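Local coordinates for protein phenol hydroxylase component phL (Pseudomonas stutzeri, PDB 3U52) that probably serves as the non-catalytic, all-helical subunit of a multicomponent phenol hydroxylase, supporting the partner subunit that carries the di-iron centre for hydroxylating phenol, at residues R262-M267 and S318-K323; V73-Q78 and S150-Y155; A138-D143 and E213-Q218; Q292-L297 and E312-L317. One frame throughout, in Å; residues are numbered along the deposited sequence.

Contact 1 of 4, residues R262-M267 and S318-K323; sequences RWTNAM and SARLKK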
loop_
_atom_site.group_PDB
_atom_site.type_symbol
_atom_site.label_atom_id
_atom_site.label_comp_id
_atom_site.label_asym_id
_atom_site.label_seq_id
_atom_site.Cartn_x
_atom_site.Cartn_y
_atom_site.Cartn_z
ATOM N N ARG D 262 -0.194 26.725 14.493
ATOM C CA ARG D 262 -0.142 25.629 15.468
ATOM C C ARG D 262 1.269 25.379 15.981
ATOM O O ARG D 262 1.494 25.373 17.195
ATOM C CB ARG D 262 -0.774 24.344 14.903
ATOM C CG ARG D 262 -2.280 24.518 14.599
ATOM C CD ARG D 262 -2.899 23.192 14.252
ATOM N NE ARG D 262 -2.953 22.297 15.406
ATOM C CZ ARG D 262 -3.163 20.987 15.305
ATOM N NH1 ARG D 262 -3.310 20.437 14.103
ATOM N NH2 ARG D 262 -3.204 20.230 16.391
ATOM N N TRP D 263 2.238 25.204 15.089
ATOM C CA TRP D 263 3.544 24.816 15.572
ATOM C C TRP D 263 4.345 26.022 16.045
ATOM O O TRP D 263 5.123 25.877 16.968
ATOM C CB TRP D 263 4.316 24.015 14.523
ATOM C CG TRP D 263 4.833 24.796 13.329
ATOM C CD1 TRP D 263 4.200 24.960 12.119
ATOM C CD2 TRP D 263 6.116 25.449 13.194
ATOM N NE1 TRP D 263 4.975 25.704 11.278
ATOM C CE2 TRP D 263 6.157 26.016 11.898
ATOM C CE3 TRP D 263 7.225 25.626 14.051
ATOM C CZ2 TRP D 263 7.281 26.749 11.426
ATOM C CZ3 TRP D 263 8.328 26.340 13.596
ATOM C CH2 TRP D 263 8.348 26.905 12.300
ATOM N N THR D 264 4.196 27.190 15.395
ATOM C CA THR D 264 4.955 28.357 15.832
ATOM C C THR D 264 4.502 28.846 17.204
ATOM O O THR D 264 5.337 29.163 18.037
ATOM C CB THR D 264 4.968 29.522 14.843
ATOM O OG1 THR D 264 3.651 30.025 14.680
ATOM C CG2 THR D 264 5.537 29.123 13.471
ATOM N N ASN D 265 3.199 28.877 17.478
ATOM C CA ASN D 265 2.728 29.091 18.868
ATOM C C ASN D 265 3.171 28.019 19.890
ATOM O O ASN D 265 3.535 28.374 21.009
ATOM C CB ASN D 265 1.207 29.233 18.926
ATOM C CG ASN D 265 0.706 30.521 18.302
ATOM O OD1 ASN D 265 1.475 31.454 18.090
ATOM N ND2 ASN D 265 -0.603 30.588 18.029
ATOM N N ALA D 266 3.133 26.725 19.553
ATOM C CA ALA D 266 3.643 25.700 20.485
ATOM C C ALA D 266 5.161 25.881 20.778
ATOM O O ALA D 266 5.601 25.700 21.925
ATOM C CB ALA D 266 3.366 24.318 19.991
ATOM N N MET D 267 5.955 26.234 19.756
ATOM C CA MET D 267 7.374 26.466 19.960
ATOM C C MET D 267 7.635 27.711 20.849
ATOM O O MET D 267 8.424 27.631 21.794
ATOM C CB MET D 267 8.091 26.637 18.632
ATOM C CG MET D 267 9.603 26.994 18.777
ATOM S SD MET D 267 10.353 27.085 17.116
ATOM C CE MET D 267 9.696 28.668 16.546
ATOM N N SER D 318 0.295 41.540 18.579
ATOM C CA SER D 318 0.453 41.930 19.983
ATOM C C SER D 318 -0.321 41.030 20.957
ATOM O O SER D 318 0.233 40.598 21.986
ATOM C CB SER D 318 0.030 43.380 20.188
ATOM O OG SER D 318 0.561 43.847 21.410
ATOM N N ALA D 319 -1.589 40.771 20.614
ATOM C CA ALA D 319 -2.493 39.901 21.384
ATOM C C ALA D 319 -1.908 38.518 21.449
ATOM O O ALA D 319 -1.911 37.886 22.508
ATOM C CB ALA D 319 -3.874 39.842 20.744
ATOM N N ARG D 320 -1.398 38.058 20.305
ATOM C CA ARG D 320 -0.725 36.758 20.215
ATOM C C ARG D 320 0.502 36.697 21.141
ATOM O O ARG D 320 0.622 35.770 21.908
ATOM C CB ARG D 320 -0.408 36.448 18.745
ATOM C CG ARG D 320 0.378 35.165 18.431
ATOM C CD ARG D 320 0.569 35.016 16.898
ATOM N NE ARG D 320 1.426 33.874 16.589
ATOM C CZ ARG D 320 1.961 33.627 15.396
ATOM N NH1 ARG D 320 1.735 34.450 14.382
ATOM N NH2 ARG D 320 2.726 32.550 15.234
ATOM N N LEU D 321 1.380 37.709 21.117
ATOM C CA LEU D 321 2.581 37.715 21.954
ATOM C C LEU D 321 2.276 37.739 23.464
ATOM O O LEU D 321 3.030 37.169 24.245
ATOM C CB LEU D 321 3.526 38.869 21.573
ATOM C CG LEU D 321 4.250 38.748 20.223
ATOM C CD1 LEU D 321 5.009 40.033 19.795
ATOM C CD2 LEU D 321 5.167 37.520 20.162
ATOM N N LYS D 322 1.173 38.389 23.851
ATOM C CA LYS D 322 0.703 38.414 25.248
ATOM C C LYS D 322 0.476 37.034 25.833
ATOM O O LYS D 322 0.729 36.834 27.014
ATOM C CB LYS D 322 -0.560 39.259 25.410
ATOM C CG LYS D 322 -0.233 40.716 25.705
ATOM C CD LYS D 322 -1.469 41.625 25.664
ATOM C CE LYS D 322 -1.037 43.069 25.843
ATOM N NZ LYS D 322 -1.686 43.935 24.805
ATOM N N LYS D 323 0.043 36.081 25.013
ATOM C CA LYS D 323 -0.060 34.677 25.438
ATOM C C LYS D 323 1.260 34.076 25.928
ATOM O O LYS D 323 1.252 33.148 26.744
ATOM C CB LYS D 323 -0.597 33.801 24.302
ATOM C CG LYS D 323 -2.088 33.988 24.006
ATOM C CD LYS D 323 -2.511 33.123 22.779
ATOM C CE LYS D 323 -4.038 32.782 22.778
ATOM N NZ LYS D 323 -4.398 31.546 21.935
#
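The backbones of 262-267 and 318-323 stay well apart, their nearest CA atoms being those of Asn265 and Arg320 at 8.5 Å, and the distance is bridged mainly by one long side chain. Arg320 starts with CG anti to its backbone nitrogen (chi1 176°) and remains extended out to NE, which carries its guanidinium to helix 251-274. There Arg320 NE donates to Asn265 OD1 over 2.8 Å with an N-H...O angle of 150°. The donor lies in the carbonyl plane, on a lone pair, whereas the amide and guanidinium planes stand 74° apart. A second, weak bond from Arg320 NH2 reaches Asn265 OD1 at 3.3 Å. Thr264 OG1 also sits at the guanidinium edge, 2.7 Å from Arg320 NH2, but the angle is too poor for a hydrogen bond; this hydroxyl is bonded to Ser260 O within its own helix. A leucine in place of Arg320 would probably leave Asn265 OD1 without its donors and the amide freer to turn. Ile220, Tyr257 and Leu261 pack around the arginine, and Tyr257 also lines a xenon site. Chemically, a single amide oxygen receives both donors, so the link between these two segments is polar and directional, and draws little on apolar burial.

Contact 2 of 4, residues V73-Q78 and S150-Y155; sequences VSDPRQ and SQMHIY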
loop_
_atom_site.group_PDB
_atom_site.type_symbol
_atom_site.label_atom_id
_atom_site.label_comp_id
_atom_site.label_asym_id
_atom_site.label_seq_id
_atom_site.Cartn_x
_atom_site.Cartn_y
_atom_site.Cartn_z
ATOM N N VAL D 73 10.093 21.112 22.668
ATOM C CA VAL D 73 9.415 21.729 21.531
ATOM C C VAL D 73 9.007 20.602 20.595
ATOM O O VAL D 73 9.869 19.911 20.047
ATOM C CB VAL D 73 10.297 22.774 20.810
ATOM C CG1 VAL D 73 9.679 23.174 19.483
ATOM C CG2 VAL D 73 10.516 24.012 21.695
ATOM N N SER D 74 7.699 20.388 20.464
ATOM C CA SER D 74 7.147 19.304 19.652
ATOM C C SER D 74 6.044 19.865 18.761
ATOM O O SER D 74 5.497 20.926 19.040
ATOM C CB SER D 74 6.559 18.195 20.522
ATOM O OG SER D 74 7.579 17.627 21.344
ATOM N N ASP D 75 5.704 19.126 17.717
ATOM C CA ASP D 75 4.797 19.609 16.686
ATOM C C ASP D 75 3.376 19.110 17.022
ATOM O O ASP D 75 3.155 17.898 17.086
ATOM C CB ASP D 75 5.245 19.086 15.316
ATOM C CG ASP D 75 4.407 19.650 14.161
ATOM O OD1 ASP D 75 3.479 20.429 14.414
ATOM O OD2 ASP D 75 4.655 19.312 12.997
ATOM N N PRO D 76 2.426 20.043 17.261
ATOM C CA PRO D 76 1.008 19.697 17.446
ATOM C C PRO D 76 0.377 18.963 16.247
ATOM O O PRO D 76 -0.541 18.169 16.454
ATOM C CB PRO D 76 0.311 21.062 17.673
ATOM C CG PRO D 76 1.419 22.042 17.970
ATOM C CD PRO D 76 2.688 21.489 17.363
ATOM N N ARG D 77 0.831 19.238 15.021
ATOM C CA ARG D 77 0.369 18.558 13.807
ATOM C C ARG D 77 0.941 17.113 13.688
ATOM O O ARG D 77 0.454 16.314 12.898
ATOM C CB ARG D 77 0.773 19.381 12.566
ATOM C CG ARG D 77 0.302 20.840 12.532
ATOM C CD ARG D 77 1.160 21.619 11.511
ATOM N NE ARG D 77 2.604 21.429 11.720
ATOM C CZ ARG D 77 3.560 21.786 10.854
ATOM N NH1 ARG D 77 3.249 22.440 9.765
ATOM N NH2 ARG D 77 4.840 21.524 11.111
ATOM N N GLN D 78 1.987 16.803 14.460
ATOM C CA GLN D 78 2.671 15.483 14.398
ATOM C C GLN D 78 3.200 15.111 12.995
ATOM O O GLN D 78 3.102 13.966 12.544
ATOM C CB GLN D 78 1.754 14.409 14.960
ATOM C CG GLN D 78 1.163 14.840 16.294
ATOM C CD GLN D 78 1.997 14.459 17.455
ATOM O OE1 GLN D 78 2.666 15.327 18.082
ATOM N NE2 GLN D 78 1.981 13.169 17.792
ATOM N N SER D 150 14.387 20.963 13.958
ATOM C CA SER D 150 14.893 21.120 12.582
ATOM C C SER D 150 13.891 20.618 11.495
ATOM O O SER D 150 13.773 21.213 10.410
ATOM C CB SER D 150 16.262 20.452 12.436
ATOM O OG SER D 150 16.121 19.048 12.726
ATOM N N GLN D 151 13.138 19.545 11.782
ATOM C CA GLN D 151 12.194 19.104 10.747
ATOM C C GLN D 151 11.097 20.146 10.538
ATOM O O GLN D 151 10.673 20.351 9.445
ATOM C CB GLN D 151 11.650 17.698 10.995
ATOM C CG GLN D 151 10.547 17.600 11.995
ATOM C CD GLN D 151 10.015 16.147 12.127
ATOM O OE1 GLN D 151 9.741 15.665 13.236
ATOM N NE2 GLN D 151 9.844 15.489 11.004
ATOM N N MET D 152 10.653 20.832 11.583
ATOM C CA MET D 152 9.570 21.825 11.391
ATOM C C MET D 152 10.059 22.965 10.539
ATOM O O MET D 152 9.327 23.554 9.765
ATOM C CB MET D 152 9.108 22.346 12.750
ATOM C CG MET D 152 8.347 21.300 13.591
ATOM S SD MET D 152 7.496 22.100 15.010
ATOM C CE MET D 152 8.800 22.707 16.065
ATOM N N HIS D 153 11.343 23.285 10.660
ATOM C CA HIS D 153 11.934 24.319 9.792
ATOM C C HIS D 153 12.222 23.932 8.323
ATOM O O HIS D 153 12.017 24.752 7.432
ATOM C CB HIS D 153 13.162 24.936 10.489
ATOM C CG HIS D 153 12.788 25.710 11.697
ATOM N ND1 HIS D 153 12.678 25.133 12.940
ATOM C CD2 HIS D 153 12.460 27.016 11.853
ATOM C CE1 HIS D 153 12.306 26.050 13.816
ATOM N NE2 HIS D 153 12.177 27.200 13.187
ATOM N N ILE D 154 12.649 22.698 8.045
ATOM C CA ILE D 154 12.780 22.314 6.650
ATOM C C ILE D 154 11.385 22.247 5.971
ATOM O O ILE D 154 11.246 22.682 4.836
ATOM C CB ILE D 154 13.593 21.002 6.395
ATOM C CG1 ILE D 154 13.890 20.853 4.898
ATOM C CG2 ILE D 154 12.811 19.754 6.832
ATOM C CD1 ILE D 154 15.250 21.268 4.435
ATOM N N TYR D 155 10.373 21.718 6.662
ATOM C CA TYR D 155 9.003 21.667 6.096
ATOM C C TYR D 155 8.511 23.090 5.765
ATOM O O TYR D 155 8.025 23.361 4.668
ATOM C CB TYR D 155 8.032 20.998 7.093
ATOM C CG TYR D 155 8.355 19.536 7.380
ATOM C CD1 TYR D 155 7.956 18.933 8.562
ATOM C CD2 TYR D 155 9.047 18.747 6.429
ATOM C CE1 TYR D 155 8.272 17.582 8.826
ATOM C CE2 TYR D 155 9.353 17.403 6.688
ATOM C CZ TYR D 155 8.938 16.854 7.887
ATOM O OH TYR D 155 9.263 15.574 8.219
HETATM O O HOH W 1 6.625 22.998 9.753
#
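Met152 is the side chain that meets the 73-78 loop, touching Val73, Asp75 and Arg77 in turn. Its methyl CE lies 3.6 Å from Val73 CG1, an apolar contact made possible by a bend at the last torsion (chi3 -66°). The thioether passes Asp75 in the opposing direction, with Met152 SD 3.8 Å from Asp75 CB. Met152 CG lies at the edge of the Arg77 guanidinium, near its plane. One water bridges the segments: it accepts from Arg77 NH2 at 2.7 Å and donates to Met152 O at 2.8 Å. Behind this shell, Arg77 grips the Asp75 carboxylate side-on. Arg77 NE meets the syn lone pair of Asp75 OD1 at 3.0 Å and almost straight (171°), while Arg77 NH2 reaches Asp75 OD2 at 2.9 Å from above the carboxylate plane. Asp75 OD1 accepts from Arg77 N as well, forming an Asx turn inside the type I turn from Asp75 to Gln78, so the acid holds both the backbone N of Arg77 and one side of its guanidinium. The far nitrogen, NH1, has a salt bridge to Glu259. In the fold, the loop leading into helix 81-105 is thereby set against helix 147-175, with Trp263 of helix 251-274 touching Asp75, Arg77 and Met152 together.

Contact 3 of 4, residues A138-D143 and E213-Q218; sequences AKIAGD and ELTLVQ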
loop_
_atom_site.group_PDB
_atom_site.type_symbol
_atom_site.label_atom_id
_atom_site.label_comp_id
_atom_site.label_asym_id
_atom_site.label_seq_id
_atom_site.Cartn_x
_atom_site.Cartn_y
_atom_site.Cartn_z
ATOM N N ALA D 138 16.011 27.157 5.861
ATOM C CA ALA D 138 17.121 26.245 5.602
ATOM C C ALA D 138 18.272 26.427 6.576
ATOM O O ALA D 138 18.851 25.431 7.059
ATOM C CB ALA D 138 17.649 26.355 4.154
ATOM N N LYS D 139 18.648 27.677 6.817
ATOM C CA LYS D 139 19.647 27.978 7.888
ATOM C C LYS D 139 19.272 27.364 9.260
ATOM O O LYS D 139 20.089 26.674 9.877
ATOM C CB LYS D 139 19.941 29.490 7.948
ATOM C CG LYS D 139 21.145 29.965 8.822
ATOM C CD LYS D 139 20.604 30.531 10.129
ATOM C CE LYS D 139 21.531 31.543 10.893
ATOM N NZ LYS D 139 22.876 31.032 11.117
ATOM N N ILE D 140 18.044 27.581 9.725
ATOM C CA ILE D 140 17.637 27.043 11.034
ATOM C C ILE D 140 17.682 25.527 10.987
ATOM O O ILE D 140 18.198 24.891 11.914
ATOM C CB ILE D 140 16.236 27.610 11.480
ATOM C CG1 ILE D 140 16.285 29.119 11.575
ATOM C CG2 ILE D 140 15.707 27.010 12.780
ATOM C CD1 ILE D 140 14.947 29.782 11.218
ATOM N N ALA D 141 17.186 24.918 9.903
ATOM C CA ALA D 141 17.107 23.462 9.865
ATOM C C ALA D 141 18.538 22.853 10.002
ATOM O O ALA D 141 18.735 21.744 10.573
ATOM C CB ALA D 141 16.357 22.969 8.624
ATOM N N GLY D 142 19.526 23.583 9.504
ATOM C CA GLY D 142 20.908 23.158 9.589
ATOM C C GLY D 142 21.545 23.430 10.948
ATOM O O GLY D 142 22.539 22.781 11.286
ATOM N N ASP D 143 21.015 24.403 11.698
ATOM C CA ASP D 143 21.617 24.855 12.994
ATOM C C ASP D 143 20.980 24.329 14.270
ATOM O O ASP D 143 21.684 24.183 15.268
ATOM C CB ASP D 143 21.631 26.388 13.101
ATOM C CG ASP D 143 22.727 27.025 12.244
ATOM O OD1 ASP D 143 23.481 26.297 11.594
ATOM O OD2 ASP D 143 22.839 28.258 12.243
ATOM N N GLU D 213 16.762 33.658 17.281
ATOM C CA GLU D 213 16.481 35.043 16.886
ATOM C C GLU D 213 15.887 35.024 15.472
ATOM O O GLU D 213 14.854 35.637 15.219
ATOM C CB GLU D 213 17.749 35.920 16.926
ATOM C CG GLU D 213 17.457 37.412 16.669
ATOM C CD GLU D 213 18.704 38.284 16.581
ATOM O OE1 GLU D 213 18.528 39.480 16.220
ATOM O OE2 GLU D 213 19.827 37.809 16.885
ATOM N N LEU D 214 16.534 34.284 14.563
ATOM C CA LEU D 214 16.059 34.176 13.188
ATOM C C LEU D 214 14.652 33.577 13.051
ATOM O O LEU D 214 13.828 34.128 12.309
ATOM C CB LEU D 214 17.051 33.388 12.318
ATOM C CG LEU D 214 16.870 33.511 10.811
ATOM C CD1 LEU D 214 16.744 34.922 10.288
ATOM C CD2 LEU D 214 17.994 32.766 10.134
ATOM N N THR D 215 14.366 32.465 13.740
ATOM C CA THR D 215 13.007 31.890 13.617
ATOM C C THR D 215 11.918 32.853 14.134
ATOM O O THR D 215 10.842 32.990 13.523
ATOM C CB THR D 215 12.885 30.456 14.226
ATOM O OG1 THR D 215 11.702 29.850 13.710
ATOM C CG2 THR D 215 12.739 30.465 15.718
ATOM N N LEU D 216 12.203 33.503 15.260
ATOM C CA LEU D 216 11.342 34.518 15.855
ATOM C C LEU D 216 11.037 35.637 14.872
ATOM O O LEU D 216 9.891 36.005 14.690
ATOM C CB LEU D 216 12.025 35.114 17.106
ATOM C CG LEU D 216 11.394 36.365 17.772
ATOM C CD1 LEU D 216 10.035 36.036 18.331
ATOM C CD2 LEU D 216 12.269 36.802 18.893
ATOM N N VAL D 217 12.068 36.203 14.260
ATOM C CA VAL D 217 11.897 37.359 13.366
ATOM C C VAL D 217 11.145 36.963 12.111
ATOM O O VAL D 217 10.165 37.635 11.710
ATOM C CB VAL D 217 13.265 37.954 12.963
ATOM C CG1 VAL D 217 13.072 39.093 11.966
ATOM C CG2 VAL D 217 14.009 38.431 14.224
ATOM N N GLN D 218 11.626 35.899 11.472
ATOM C CA GLN D 218 11.011 35.365 10.260
ATOM C C GLN D 218 9.601 34.745 10.477
ATOM O O GLN D 218 8.610 35.140 9.840
ATOM C CB GLN D 218 11.920 34.309 9.609
ATOM C CG GLN D 218 11.343 33.740 8.285
ATOM C CD GLN D 218 11.225 34.852 7.200
ATOM O OE1 GLN D 218 12.197 35.158 6.574
ATOM N NE2 GLN D 218 10.027 35.388 6.958
#
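Lys139, Ile140, Leu214 and Thr215 build this contact without any ring or planar group of their own side chains; a flat group nearby is the carboxylate of Asp143, which makes no contact with 213-218 but pairs with Lys139 one helical turn away. Lys139 NZ approaches Asp143 OD2 nearly head-on to its C-O bond, forming a 3.0 Å salt bridge. The lysine bends at chi2 (-102°) and again at chi4, and its aliphatic part lies against Leu214. Lys139 CD and Leu214 CD2 are 3.4 Å apart, tighter than usual for two carbons. Beside them Ile140 sends CD1 across at about a right angle to Thr215, 3.7 Å from Thr215 CB. Ile140 CD1 also lies 4.2 Å from Leu214 CG. Thr215 OG1 looks to other partners, bonding to His153 and Asn219. The short helical segments approach to 10.2 Å between axes, with their N-to-C directions 149° apart. The segments, on helices 126-143 and 211-240, thus run roughly antiparallel, the second widening into a pi-type turn at 216-218. Apolar packing of roughly antiparallel helices fits the ferritin-like helical bundle shared by the two large subunits of this hydroxylase family.

Contact 4 of 4, residues Q292-L297 and E312-L317; sequences QAYEAL and EARAEL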
loop_
_atom_site.group_PDB
_atom_site.type_symbol
_atom_site.label_atom_id
_atom_site.label_comp_id
_atom_site.label_asym_id
_atom_site.label_seq_id
_atom_site.Cartn_x
_atom_site.Cartn_y
_atom_site.Cartn_z
ATOM N N GLN D 292 10.721 47.061 12.973
ATOM C CA GLN D 292 11.279 46.996 11.618
ATOM C C GLN D 292 10.348 46.257 10.659
ATOM O O GLN D 292 10.241 46.619 9.500
ATOM C CB GLN D 292 12.625 46.316 11.644
ATOM C CG GLN D 292 13.659 47.145 12.375
ATOM C CD GLN D 292 14.982 46.502 12.337
ATOM O OE1 GLN D 292 15.573 46.348 11.262
ATOM N NE2 GLN D 292 15.481 46.106 13.505
ATOM N N ALA D 293 9.671 45.226 11.183
ATOM C CA ALA D 293 8.643 44.470 10.471
ATOM C C ALA D 293 7.454 45.355 10.121
ATOM O O ALA D 293 6.961 45.347 8.983
ATOM C CB ALA D 293 8.201 43.253 11.306
ATOM N N TYR D 294 7.014 46.149 11.086
ATOM C CA TYR D 294 5.934 47.116 10.868
ATOM C C TYR D 294 6.312 48.185 9.858
ATOM O O TYR D 294 5.551 48.496 8.926
ATOM C CB TYR D 294 5.618 47.783 12.208
ATOM C CG TYR D 294 4.620 48.902 12.109
ATOM C CD1 TYR D 294 3.255 48.633 12.129
ATOM C CD2 TYR D 294 5.049 50.241 11.986
ATOM C CE1 TYR D 294 2.313 49.673 12.057
ATOM C CE2 TYR D 294 4.121 51.295 11.897
ATOM C CZ TYR D 294 2.761 51.003 11.952
ATOM O OH TYR D 294 1.846 52.015 11.888
ATOM N N GLU D 295 7.504 48.738 10.024
ATOM C CA GLU D 295 7.963 49.772 9.112
ATOM C C GLU D 295 8.201 49.247 7.685
ATOM O O GLU D 295 8.041 49.994 6.702
ATOM C CB GLU D 295 9.185 50.513 9.707
ATOM C CG GLU D 295 10.542 50.208 9.064
ATOM C CD GLU D 295 11.628 51.245 9.409
ATOM O OE1 GLU D 295 12.125 51.891 8.447
ATOM O OE2 GLU D 295 11.976 51.409 10.628
ATOM N N ALA D 296 8.552 47.959 7.553
ATOM C CA ALA D 296 8.719 47.344 6.221
ATOM C C ALA D 296 7.383 47.102 5.497
ATOM O O ALA D 296 7.314 47.136 4.273
ATOM C CB ALA D 296 9.519 46.065 6.326
ATOM N N LEU D 297 6.337 46.823 6.265
ATOM C CA LEU D 297 5.002 46.631 5.740
ATOM C C LEU D 297 4.254 47.933 5.495
ATOM O O LEU D 297 3.310 47.949 4.743
ATOM C CB LEU D 297 4.201 45.762 6.700
ATOM C CG LEU D 297 4.747 44.330 6.762
ATOM C CD1 LEU D 297 4.190 43.633 7.933
ATOM C CD2 LEU D 297 4.484 43.537 5.406
ATOM N N GLU D 312 -4.143 47.123 12.632
ATOM C CA GLU D 312 -4.900 45.959 13.128
ATOM C C GLU D 312 -4.092 44.655 13.117
ATOM O O GLU D 312 -4.289 43.802 13.968
ATOM C CB GLU D 312 -6.155 45.747 12.304
ATOM C CG GLU D 312 -7.143 46.885 12.374
ATOM C CD GLU D 312 -8.335 46.621 11.492
ATOM O OE1 GLU D 312 -8.124 45.985 10.441
ATOM O OE2 GLU D 312 -9.477 47.018 11.856
ATOM N N ALA D 313 -3.207 44.499 12.133
ATOM C CA ALA D 313 -2.391 43.289 12.045
ATOM C C ALA D 313 -1.370 43.324 13.168
ATOM O O ALA D 313 -1.085 42.285 13.791
ATOM C CB ALA D 313 -1.726 43.150 10.669
ATOM N N ARG D 314 -0.867 44.528 13.472
ATOM C CA ARG D 314 0.064 44.706 14.573
ATOM C C ARG D 314 -0.597 44.406 15.905
ATOM O O ARG D 314 0.023 43.833 16.811
ATOM C CB ARG D 314 0.653 46.122 14.561
ATOM C CG ARG D 314 1.839 46.273 15.446
ATOM C CD ARG D 314 2.292 47.692 15.481
ATOM N NE ARG D 314 3.701 47.760 15.855
ATOM C CZ ARG D 314 4.431 48.865 15.769
ATOM N NH1 ARG D 314 3.861 49.988 15.340
ATOM N NH2 ARG D 314 5.714 48.844 16.123
ATOM N N ALA D 315 -1.867 44.793 16.016
ATOM C CA ALA D 315 -2.614 44.587 17.249
ATOM C C ALA D 315 -2.859 43.095 17.418
ATOM O O ALA D 315 -2.747 42.574 18.514
ATOM C CB ALA D 315 -3.959 45.341 17.207
ATOM N N GLU D 316 -3.215 42.420 16.326
ATOM C CA GLU D 316 -3.386 40.956 16.344
ATOM C C GLU D 316 -2.097 40.199 16.760
ATOM O O GLU D 316 -2.137 39.347 17.651
ATOM C CB GLU D 316 -3.965 40.467 15.015
ATOM C CG GLU D 316 -5.376 41.050 14.711
ATOM C CD GLU D 316 -5.829 40.855 13.238
ATOM O OE1 GLU D 316 -6.829 41.497 12.798
ATOM O OE2 GLU D 316 -5.182 40.054 12.521
ATOM N N LEU D 317 -0.948 40.559 16.179
ATOM C CA LEU D 317 0.347 40.029 16.652
ATOM C C LEU D 317 0.628 40.326 18.138
ATOM O O LEU D 317 1.140 39.480 18.871
ATOM C CB LEU D 317 1.511 40.536 15.785
ATOM C CG LEU D 317 2.916 40.066 16.196
ATOM C CD1 LEU D 317 2.990 38.544 16.059
ATOM C CD2 LEU D 317 4.032 40.766 15.377
#
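Tyr294 and Arg314 meet across a helical hairpin, in which helix 276-302 is joined to helix 307-322 by a short turn. Their CA atoms, 7.3 Å apart, are the nearest between 292-297 and 312-317, and these two side chains carry the whole interaction. With CG anti to the backbone nitrogen (chi1 174°), the tyrosine reaches toward the partner helix, and the arginine, extended from CG to NE, comes across it at about a right angle. Although the side chains cross, their flat ends are nearly parallel: the planes are 18° apart and the guanidinium lies flat on one ring face. Arg314 CZ is 4.0 Å from the centroid of the Tyr294 ring and 23° off its normal, which satisfies cation-pi geometry. Arg314 NH1 stands over the middle of the face, 3.3 Å above the plane of the Tyr294 ring. Nearer the ring's rim, Arg314 CD rests 3.6 Å from Tyr294 CD1. Both polar ends have further partners, since Arg314 NE forms a salt bridge with Glu290 and Tyr294 OH hydrogen-bonds to Asn311; Ile307 and Leu310 also pack on the tyrosine. Replacing Tyr294 by an alanine is likely to leave the guanidinium without the ring it stacks on and Asn311 without its hydroxyl partner. Because stacking uses the face of the guanidinium, whereas its N-H bonds lie in the plane, the cation-pi contact need not compete with the Glu290 salt bridge, and the arginine's charge is probably shared between an aromatic face and a carboxylate.

In the fold
Contacts 2 and 3 are buried, contact 1 is partly so, and contact 4 lies at the surface. The chemistry follows: largely apolar packing inside, though contact 2 adds an ion pair within its loop and a bridging water, an arginine-amide bond farther out, and a cation-pi stack at the periphery. Contacts 2 and 3 interlock, since their segments alternate along the chain and His153 CG lies 3.4 Å from Ile140 CG2. Contact 1 joins this core through Trp263, whose CE3 is 3.7 Å from Met152 SD, and through Met267 against Thr215. Contacts 1 and 4 share helix 307-322; the centre of contact 4 is about 25 Å from that of contact 2, on the opposite side of the chain's centre.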